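Local coordinates for protein purine nucleoside phosphorylase (Thermus thermophilus, PDB 1ODK) that probably catalyses the reversible phosphorolysis of purine nucleosides, releasing the free base and ribose 1-phosphate, as a six-subunit enzyme of the phosphorylase superfamily, at residues I4-H9 / V78-R83; S59-G64 / A71-E76; E102-Q107 / G174-E179. All blocks are in the same frame, centred on the assembly; numbering follows the deposited sequence.

Contact 1: I4-H9 / V78-R83; sequences IHVRAH and VRLGAR
Val-6 makes the first touch on Leu-80, its CG1 lying 4.0 Å from Leu-80 CD1. With CG1 anti to the backbone N (chi1 -180°), that methyl reaches out toward the leucine fork. Arg-7 then turns away and sits at the centre of an inverse gamma turn, closed by a weak Ala-8 N to Val-6 O bond. The Arg-7 side chain folds back along the segment, its NE donating to Ile-4 O at 3.2 Å. The turn brings Ala-8 round to the same side as Val-6, and Ala-8 CB comes within 4.1 Å of Leu-80 CD1. Tyr-40 of strand 37-41 also packs on Val-6 and Ala-8. Leu-80 follows directly on the last turn of helix 67-79, just ahead of Gly-81, whose positive phi marks a Schellman motif; the N-terminal arm thus packs on a helix terminus. An alanine in place of Leu-80 lacks the whole fork, CG and both methyls, and would probably leave Val-6 CG1 and Ala-8 CB facing a gap. The second methyl, Leu-80 CD2, meets backbone: it lies 3.7 Å from Ala-8 O and 3.8 Å from His-9 C, while the His-9 side chain leaves the backbone away from the leucine, and its ND1 is hydrogen-bonded to Gly-11 N.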
loop_
_atom_site.group_PDB
_atom_site.type_symbol
_atom_site.label_atom_id
_atom_site.label_comp_id
_atom_site.label_asym_id
_atom_site.label_seq_id
_atom_site.Cartn_x
_atom_site.Cartn_y
_atom_site.Cartn_z
ATOM N N ILE B 4 18.851 19.600 -19.642
ATOM C CA ILE B 4 19.835 18.545 -19.459
ATOM C C ILE B 4 19.840 17.468 -20.541
ATOM O O ILE B 4 20.893 17.106 -21.057
ATOM C CB ILE B 4 19.633 17.868 -18.087
ATOM C CG1 ILE B 4 19.872 18.892 -16.971
ATOM C CG2 ILE B 4 20.555 16.669 -17.949
ATOM C CD1 ILE B 4 19.517 18.390 -15.582
ATOM N N HIS B 5 18.666 16.962 -20.897
ATOM C CA HIS B 5 18.603 15.896 -21.887
ATOM C C HIS B 5 18.295 16.360 -23.307
ATOM O O HIS B 5 19.025 16.026 -24.242
ATOM C CB HIS B 5 17.604 14.848 -21.409
ATOM C CG HIS B 5 17.819 14.436 -19.986
ATOM N ND1 HIS B 5 17.512 15.255 -18.920
ATOM C CD2 HIS B 5 18.351 13.310 -19.451
ATOM C CE1 HIS B 5 17.843 14.654 -17.792
ATOM N NE2 HIS B 5 18.354 13.471 -18.087
ATOM N N VAL B 6 17.218 17.113 -23.479
ATOM C CA VAL B 6 16.881 17.634 -24.796
ATOM C C VAL B 6 17.619 18.967 -24.866
ATOM O O VAL B 6 17.108 19.998 -24.431
ATOM C CB VAL B 6 15.360 17.862 -24.949
ATOM C CG1 VAL B 6 15.049 18.395 -26.345
ATOM C CG2 VAL B 6 14.610 16.553 -24.704
ATOM N N ARG B 7 18.836 18.927 -25.403
ATOM C CA ARG B 7 19.681 20.113 -25.496
ATOM C C ARG B 7 19.366 21.047 -26.652
ATOM O O ARG B 7 20.145 21.188 -27.592
ATOM C CB ARG B 7 21.148 19.682 -25.535
ATOM C CG ARG B 7 21.555 18.942 -24.268
ATOM C CD ARG B 7 22.984 18.461 -24.294
ATOM N NE ARG B 7 23.339 17.836 -23.024
ATOM C CZ ARG B 7 24.523 17.293 -22.758
ATOM N NH1 ARG B 7 25.479 17.295 -23.677
ATOM N NH2 ARG B 7 24.750 16.749 -21.568
ATOM N N ALA B 8 18.213 21.696 -26.559
ATOM C CA ALA B 8 17.770 22.631 -27.577
ATOM C C ALA B 8 17.573 23.991 -26.926
ATOM O O ALA B 8 17.768 24.146 -25.722
ATOM C CB ALA B 8 16.460 22.151 -28.180
ATOM N N HIS B 9 17.198 24.976 -27.733
ATOM C CA HIS B 9 16.936 26.316 -27.232
ATOM C C HIS B 9 15.460 26.606 -27.480
ATOM O O HIS B 9 14.914 26.208 -28.508
ATOM C CB HIS B 9 17.799 27.343 -27.964
ATOM C CG HIS B 9 17.554 28.753 -27.522
ATOM N ND1 HIS B 9 16.345 29.391 -27.708
ATOM C CD2 HIS B 9 18.355 29.639 -26.886
ATOM C CE1 HIS B 9 16.414 30.609 -27.205
ATOM N NE2 HIS B 9 17.621 30.787 -26.699
ATOM N N VAL B 78 8.236 21.310 -22.198
ATOM C CA VAL B 78 7.379 22.372 -21.688
ATOM C C VAL B 78 8.225 23.609 -21.385
ATOM O O VAL B 78 7.809 24.739 -21.656
ATOM C CB VAL B 78 6.626 21.928 -20.411
ATOM C CG1 VAL B 78 5.959 23.131 -19.746
ATOM C CG2 VAL B 78 5.572 20.894 -20.773
ATOM N N ARG B 79 9.414 23.389 -20.833
ATOM C CA ARG B 79 10.313 24.494 -20.533
ATOM C C ARG B 79 10.755 25.151 -21.837
ATOM O O ARG B 79 11.039 26.344 -21.874
ATOM C CB ARG B 79 11.544 23.999 -19.766
ATOM C CG ARG B 79 11.291 23.689 -18.297
ATOM C CD ARG B 79 10.675 24.887 -17.586
ATOM N NE ARG B 79 11.190 25.065 -16.229
ATOM C CZ ARG B 79 12.414 25.503 -15.944
ATOM N NH1 ARG B 79 13.260 25.812 -16.920
ATOM N NH2 ARG B 79 12.789 25.646 -14.680
ATOM N N LEU B 80 10.797 24.363 -22.907
ATOM C CA LEU B 80 11.208 24.860 -24.215
ATOM C C LEU B 80 10.074 25.522 -24.994
ATOM O O LEU B 80 10.274 25.968 -26.121
ATOM C CB LEU B 80 11.817 23.719 -25.043
ATOM C CG LEU B 80 13.179 23.212 -24.555
ATOM C CD1 LEU B 80 13.570 21.932 -25.284
ATOM C CD2 LEU B 80 14.225 24.305 -24.774
ATOM N N GLY B 81 8.884 25.570 -24.401
ATOM C CA GLY B 81 7.760 26.211 -25.062
ATOM C C GLY B 81 6.668 25.327 -25.638
ATOM O O GLY B 81 5.740 25.839 -26.272
ATOM N N ALA B 82 6.758 24.011 -25.442
ATOM C CA ALA B 82 5.726 23.124 -25.973
ATOM C C ALA B 82 4.415 23.397 -25.238
ATOM O O ALA B 82 4.402 23.540 -24.014
ATOM C CB ALA B 82 6.143 21.656 -25.808
ATOM N N ARG B 83 3.319 23.469 -25.990
ATOM C CA ARG B 83 2.001 23.751 -25.424
ATOM C C ARG B 83 0.971 22.673 -25.743
ATOM O O ARG B 83 0.037 22.448 -24.973
ATOM C CB ARG B 83 1.504 25.105 -25.937
ATOM C CG ARG B 83 2.370 26.263 -25.477
ATOM C CD ARG B 83 2.214 26.490 -23.979
ATOM N NE ARG B 83 3.423 27.037 -23.366
ATOM C CZ ARG B 83 4.047 28.140 -23.770
ATOM N NH1 ARG B 83 3.580 28.836 -24.800
ATOM N NH2 ARG B 83 5.147 28.545 -23.145
#

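Contact 2: S59-G64 / A71-E76; sequences SVQTTG and AIVVEE
Val-73 and Gln-61 carry the van der Waals part of this contact. Val-73 points from helix 67-79 at the end of strand 56-61, and its CG1 lies only 3.4 Å from Gln-61 CG, a tight approach for two saturated carbons. The same isopropyl group straddles the Thr-62 carbonyl: Val-73 CG1 is 3.7 Å from Thr-62 O and Val-73 CG2 3.8 Å from it. Val-73 CG2 also rests 3.8 Å from Thr-63 O, so one valine covers three successive residues where the strand gives way to loop. Strand 56-61 and the later strand 84-93 both run parallel to strand 16-20, which lies between them in the sheet, and helix 67-79 is the connection of this beta-alpha-beta crossover; Val-73 is one of the residues seating the helix on the sheet. On another side of the helix Val-74 packs against Leu-185 and Leu-188 of helix 182-192. No hydrogen bond crosses between the two segments; the side-chain bonds within them lie in 59-64. A kink about the CB-CG bond (chi2 64°) turns the Gln-61 amide so that NE2 donates to Thr-62 O at 2.9 Å, nearly straight and in both the amide and carbonyl planes. NE2 also bonds Leu-46 O, and OE1 takes Tyr-40 OH; both ends of the amide are engaged, which should fix its rotation and keep CG against the valine. Thr-63 OG1 reaches Gly-64 O at 2.8 Å, on a lone pair in the carbonyl plane, while Thr-63 O is bonded by Ser-69 OG from the first turn of the helix.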
loop_
_atom_site.group_PDB
_atom_site.type_symbol
_atom_site.label_atom_id
_atom_site.label_comp_id
_atom_site.label_asym_id
_atom_site.label_seq_id
_atom_site.Cartn_x
_atom_site.Cartn_y
_atom_site.Cartn_z
ATOM N N SER B 59 6.789 20.300 -34.103
ATOM C CA SER B 59 8.003 19.612 -33.682
ATOM C C SER B 59 7.680 18.134 -33.489
ATOM O O SER B 59 6.532 17.772 -33.229
ATOM C CB SER B 59 8.538 20.199 -32.375
ATOM O OG SER B 59 9.057 21.505 -32.566
ATOM N N VAL B 60 8.691 17.287 -33.644
ATOM C CA VAL B 60 8.546 15.846 -33.482
ATOM C C VAL B 60 9.700 15.466 -32.562
ATOM O O VAL B 60 10.862 15.522 -32.967
ATOM C CB VAL B 60 8.698 15.111 -34.834
ATOM C CG1 VAL B 60 8.477 13.617 -34.645
ATOM C CG2 VAL B 60 7.712 15.674 -35.846
ATOM N N GLN B 61 9.373 15.085 -31.331
ATOM C CA GLN B 61 10.386 14.757 -30.332
ATOM C C GLN B 61 10.346 13.329 -29.794
ATOM O O GLN B 61 9.330 12.878 -29.277
ATOM C CB GLN B 61 10.268 15.737 -29.158
ATOM C CG GLN B 61 11.209 15.452 -27.982
ATOM C CD GLN B 61 12.672 15.588 -28.361
ATOM O OE1 GLN B 61 13.100 16.636 -28.838
ATOM N NE2 GLN B 61 13.451 14.528 -28.143
ATOM N N THR B 62 11.477 12.643 -29.908
ATOM C CA THR B 62 11.624 11.272 -29.426
ATOM C C THR B 62 11.507 11.272 -27.902
ATOM O O THR B 62 12.105 12.118 -27.240
ATOM C CB THR B 62 13.014 10.720 -29.798
ATOM O OG1 THR B 62 13.167 10.733 -31.221
ATOM C CG2 THR B 62 13.196 9.306 -29.266
ATOM N N THR B 63 10.749 10.327 -27.346
ATOM C CA THR B 63 10.589 10.253 -25.890
ATOM C C THR B 63 11.367 9.098 -25.253
ATOM O O THR B 63 11.660 9.125 -24.059
ATOM C CB THR B 63 9.126 10.026 -25.479
ATOM O OG1 THR B 63 8.721 8.725 -25.917
ATOM C CG2 THR B 63 8.206 11.080 -26.092
ATOM N N GLY B 64 11.696 8.085 -26.045
ATOM C CA GLY B 64 12.367 6.921 -25.493
ATOM C C GLY B 64 11.243 6.025 -24.984
ATOM O O GLY B 64 10.070 6.345 -25.187
ATOM N N ALA B 71 8.727 11.342 -19.194
ATOM C CA ALA B 71 8.513 12.447 -18.261
ATOM C C ALA B 71 9.640 13.459 -18.356
ATOM O O ALA B 71 9.402 14.667 -18.335
ATOM C CB ALA B 71 8.388 11.924 -16.822
ATOM N N ILE B 72 10.869 12.966 -18.458
ATOM C CA ILE B 72 12.022 13.848 -18.580
ATOM C C ILE B 72 11.896 14.691 -19.850
ATOM O O ILE B 72 12.156 15.894 -19.835
ATOM C CB ILE B 72 13.329 13.033 -18.654
ATOM C CG1 ILE B 72 13.725 12.569 -17.250
ATOM C CG2 ILE B 72 14.439 13.865 -19.316
ATOM C CD1 ILE B 72 14.856 11.550 -17.241
ATOM N N VAL B 73 11.502 14.048 -20.947
ATOM C CA VAL B 73 11.363 14.740 -22.226
ATOM C C VAL B 73 10.214 15.747 -22.204
ATOM O O VAL B 73 10.356 16.872 -22.691
ATOM C CB VAL B 73 11.162 13.727 -23.382
ATOM C CG1 VAL B 73 10.894 14.467 -24.699
ATOM C CG2 VAL B 73 12.401 12.862 -23.525
ATOM N N VAL B 74 9.085 15.351 -21.628
ATOM C CA VAL B 74 7.927 16.237 -21.535
ATOM C C VAL B 74 8.242 17.458 -20.660
ATOM O O VAL B 74 7.964 18.591 -21.048
ATOM C CB VAL B 74 6.695 15.479 -20.965
ATOM C CG1 VAL B 74 5.559 16.447 -20.671
ATOM C CG2 VAL B 74 6.230 14.429 -21.965
ATOM N N GLU B 75 8.825 17.229 -19.483
ATOM C CA GLU B 75 9.174 18.329 -18.581
ATOM C C GLU B 75 10.073 19.345 -19.291
ATOM O O GLU B 75 9.878 20.557 -19.179
ATOM C CB GLU B 75 9.897 17.790 -17.335
ATOM C CG GLU B 75 9.003 16.997 -16.375
ATOM C CD GLU B 75 8.271 17.879 -15.371
ATOM O OE1 GLU B 75 7.925 19.031 -15.710
ATOM O OE2 GLU B 75 8.025 17.414 -14.237
ATOM N N GLU B 76 11.064 18.849 -20.019
ATOM C CA GLU B 76 11.979 19.734 -20.720
ATOM C C GLU B 76 11.326 20.408 -21.928
ATOM O O GLU B 76 11.588 21.580 -22.199
ATOM C CB GLU B 76 13.247 18.959 -21.100
ATOM C CG GLU B 76 14.066 18.586 -19.855
ATOM C CD GLU B 76 15.320 17.777 -20.151
ATOM O OE1 GLU B 76 15.692 17.632 -21.335
ATOM O OE2 GLU B 76 15.940 17.287 -19.182
#

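Contact 3: E102-Q107 / G174-E179; sequences ELIVAQ and GVLAFE
Glu-179 OE1 is gripped by three groups: Arg-87 NE in a salt bridge, and the backbone N atoms of Glu-181 and Ala-182. The other oxygen, OE2, bonds Ser-155 OG, so this buried carboxylate is tied down at both oxygens and probably holds the far end of strand 175-179. A few residues back, the same strand meets strand 103-106 through apolar groups. Ile-104 reaches across with both of its branches. Its CD1 lies 3.7 Å from Ala-177 CB and 4.1 Å from Leu-176 CB, while the branch methyl CG2 comes to 4.1 Å from Leu-176 CD1. CG1 stands beside the backbone N (chi1 -65°) and CG2 anti to it, which sends CD1 to Ala-177 and the CB of Leu-176, and leaves CG2 for the leucine's CD1. Leu-176 and Ala-177 are neighbours in sequence, yet both point their side chains toward Ile-104; the usual strand alternation is broken at Leu-176, whose psi of -37° is helical rather than extended. The two strands are not paired: the nearest CA atoms, those of Ile-104 and Leu-176, stand 8.1 Å apart. Strand 103-106 borders strands 148-150 and 195-205, and strand 175-179 borders 84-93 and 152-156, so the sheet curls round on itself, consistent with the distorted barrel core of this superfamily. Val-202, Val-153 and Leu-98 add to the packing on Ile-104, and Leu-98 also touches Leu-176. At the corner after strand 103-106, the Gln-107 amide bonds Pro-129 O and Arg-190 NH2 of a third subunit. With no hydrogen bond between the two segments, their direct attachment is purely apolar and rests on the fit of methyl groups, while bonds to neighbouring strands probably set their positions.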
loop_
_atom_site.group_PDB
_atom_site.type_symbol
_atom_site.label_atom_id
_atom_site.label_comp_id
_atom_site.label_asym_id
_atom_site.label_seq_id
_atom_site.Cartn_x
_atom_site.Cartn_y
_atom_site.Cartn_z
ATOM N N GLU B 102 -4.889 -1.267 -36.113
ATOM C CA GLU B 102 -6.040 -0.485 -35.683
ATOM C C GLU B 102 -5.543 0.654 -34.790
ATOM O O GLU B 102 -4.514 0.528 -34.125
ATOM C CB GLU B 102 -7.020 -1.375 -34.913
ATOM C CG GLU B 102 -8.456 -0.875 -34.939
ATOM C CD GLU B 102 -9.421 -1.843 -34.277
ATOM O OE1 GLU B 102 -9.141 -3.063 -34.289
ATOM O OE2 GLU B 102 -10.464 -1.385 -33.760
ATOM N N LEU B 103 -6.262 1.766 -34.778
ATOM C CA LEU B 103 -5.855 2.902 -33.965
ATOM C C LEU B 103 -6.662 2.993 -32.680
ATOM O O LEU B 103 -7.802 2.530 -32.608
ATOM C CB LEU B 103 -6.017 4.205 -34.752
ATOM C CG LEU B 103 -5.311 4.289 -36.109
ATOM C CD1 LEU B 103 -5.519 5.676 -36.689
ATOM C CD2 LEU B 103 -3.817 3.986 -35.954
ATOM N N ILE B 104 -6.056 3.588 -31.661
ATOM C CA ILE B 104 -6.727 3.779 -30.386
ATOM C C ILE B 104 -6.532 5.218 -29.941
ATOM O O ILE B 104 -5.393 5.682 -29.811
ATOM C CB ILE B 104 -6.145 2.872 -29.279
ATOM C CG1 ILE B 104 -6.404 1.399 -29.596
ATOM C CG2 ILE B 104 -6.769 3.241 -27.936
ATOM C CD1 ILE B 104 -5.707 0.435 -28.629
ATOM N N VAL B 105 -7.632 5.940 -29.749
ATOM C CA VAL B 105 -7.539 7.309 -29.256
ATOM C C VAL B 105 -7.692 7.137 -27.752
ATOM O O VAL B 105 -8.761 6.749 -27.274
ATOM C CB VAL B 105 -8.674 8.207 -29.773
ATOM C CG1 VAL B 105 -8.559 9.591 -29.133
ATOM C CG2 VAL B 105 -8.592 8.324 -31.291
ATOM N N ALA B 106 -6.623 7.415 -27.018
ATOM C CA ALA B 106 -6.621 7.231 -25.572
ATOM C C ALA B 106 -7.506 8.187 -24.791
ATOM O O ALA B 106 -7.201 9.371 -24.663
ATOM C CB ALA B 106 -5.185 7.297 -25.042
ATOM N N GLN B 107 -8.596 7.655 -24.250
ATOM C CA GLN B 107 -9.521 8.459 -23.459
ATOM C C GLN B 107 -8.937 8.654 -22.063
ATOM O O GLN B 107 -9.236 9.632 -21.371
ATOM C CB GLN B 107 -10.882 7.758 -23.375
ATOM C CG GLN B 107 -11.813 8.342 -22.324
ATOM C CD GLN B 107 -13.136 7.602 -22.241
ATOM O OE1 GLN B 107 -13.194 6.387 -22.443
ATOM N NE2 GLN B 107 -14.207 8.332 -21.934
ATOM N N GLY B 174 -12.050 -2.586 -19.031
ATOM C CA GLY B 174 -12.010 -1.539 -20.038
ATOM C C GLY B 174 -10.691 -1.243 -20.731
ATOM O O GLY B 174 -10.659 -0.425 -21.657
ATOM N N VAL B 175 -9.605 -1.888 -20.310
ATOM C CA VAL B 175 -8.310 -1.640 -20.941
ATOM C C VAL B 175 -8.272 -2.255 -22.333
ATOM O O VAL B 175 -8.469 -3.457 -22.503
ATOM C CB VAL B 175 -7.147 -2.216 -20.106
ATOM C CG1 VAL B 175 -5.811 -2.004 -20.845
ATOM C CG2 VAL B 175 -7.113 -1.543 -18.742
ATOM N N LEU B 176 -8.014 -1.424 -23.331
ATOM C CA LEU B 176 -7.966 -1.896 -24.709
ATOM C C LEU B 176 -6.596 -2.430 -25.088
ATOM O O LEU B 176 -6.491 -3.398 -25.834
ATOM C CB LEU B 176 -8.332 -0.759 -25.659
ATOM C CG LEU B 176 -9.703 -0.117 -25.465
ATOM C CD1 LEU B 176 -9.849 1.056 -26.420
ATOM C CD2 LEU B 176 -10.794 -1.153 -25.706
ATOM N N ALA B 177 -5.551 -1.789 -24.576
ATOM C CA ALA B 177 -4.187 -2.187 -24.893
ATOM C C ALA B 177 -3.216 -1.620 -23.866
ATOM O O ALA B 177 -3.588 -0.774 -23.049
ATOM C CB ALA B 177 -3.819 -1.684 -26.293
ATOM N N PHE B 178 -1.974 -2.091 -23.922
ATOM C CA PHE B 178 -0.922 -1.648 -23.018
ATOM C C PHE B 178 0.170 -0.889 -23.764
ATOM O O PHE B 178 0.563 -1.264 -24.864
ATOM C CB PHE B 178 -0.255 -2.841 -22.318
ATOM C CG PHE B 178 -1.115 -3.507 -21.291
ATOM C CD1 PHE B 178 -2.218 -4.263 -21.672
ATOM C CD2 PHE B 178 -0.823 -3.373 -19.939
ATOM C CE1 PHE B 178 -3.026 -4.878 -20.717
ATOM C CE2 PHE B 178 -1.623 -3.984 -18.973
ATOM C CZ PHE B 178 -2.727 -4.737 -19.365
ATOM N N GLU B 179 0.652 0.188 -23.156
ATOM C CA GLU B 179 1.743 0.962 -23.731
ATOM C C GLU B 179 2.573 1.427 -22.533
ATOM O O GLU B 179 2.345 0.944 -21.420
ATOM C CB GLU B 179 1.220 2.114 -24.604
ATOM C CG GLU B 179 0.124 2.951 -24.000
ATOM C CD GLU B 179 0.663 3.996 -23.063
ATOM O OE1 GLU B 179 1.380 4.902 -23.536
ATOM O OE2 GLU B 179 0.372 3.905 -21.856
#

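Overall arrangement
From the N terminus, the arm 4-9 opens contact 1, which closes at 78-83, where helix 67-79 ends. Within that long loop the chain goes through strand 56-61 and, after a short loop, into the helix, so contact 2 is a short closure lying entirely inside contact 1. The two share the helix and touch: Glu-76 OE2 lies 2.6 Å from His-5 ND1 and Glu-76 OE1 2.7 Å from Val-6 N, probable hydrogen bonds, and a second subunit packs on both. Contact 3 follows in series on the opposite side of the chain's centre, where strand 175-179 returns to 103-106 and closes a loop of 66 intervening residues. Contacts 2 and 3 reach one curled sheet, with nearest atoms about 9 Å apart.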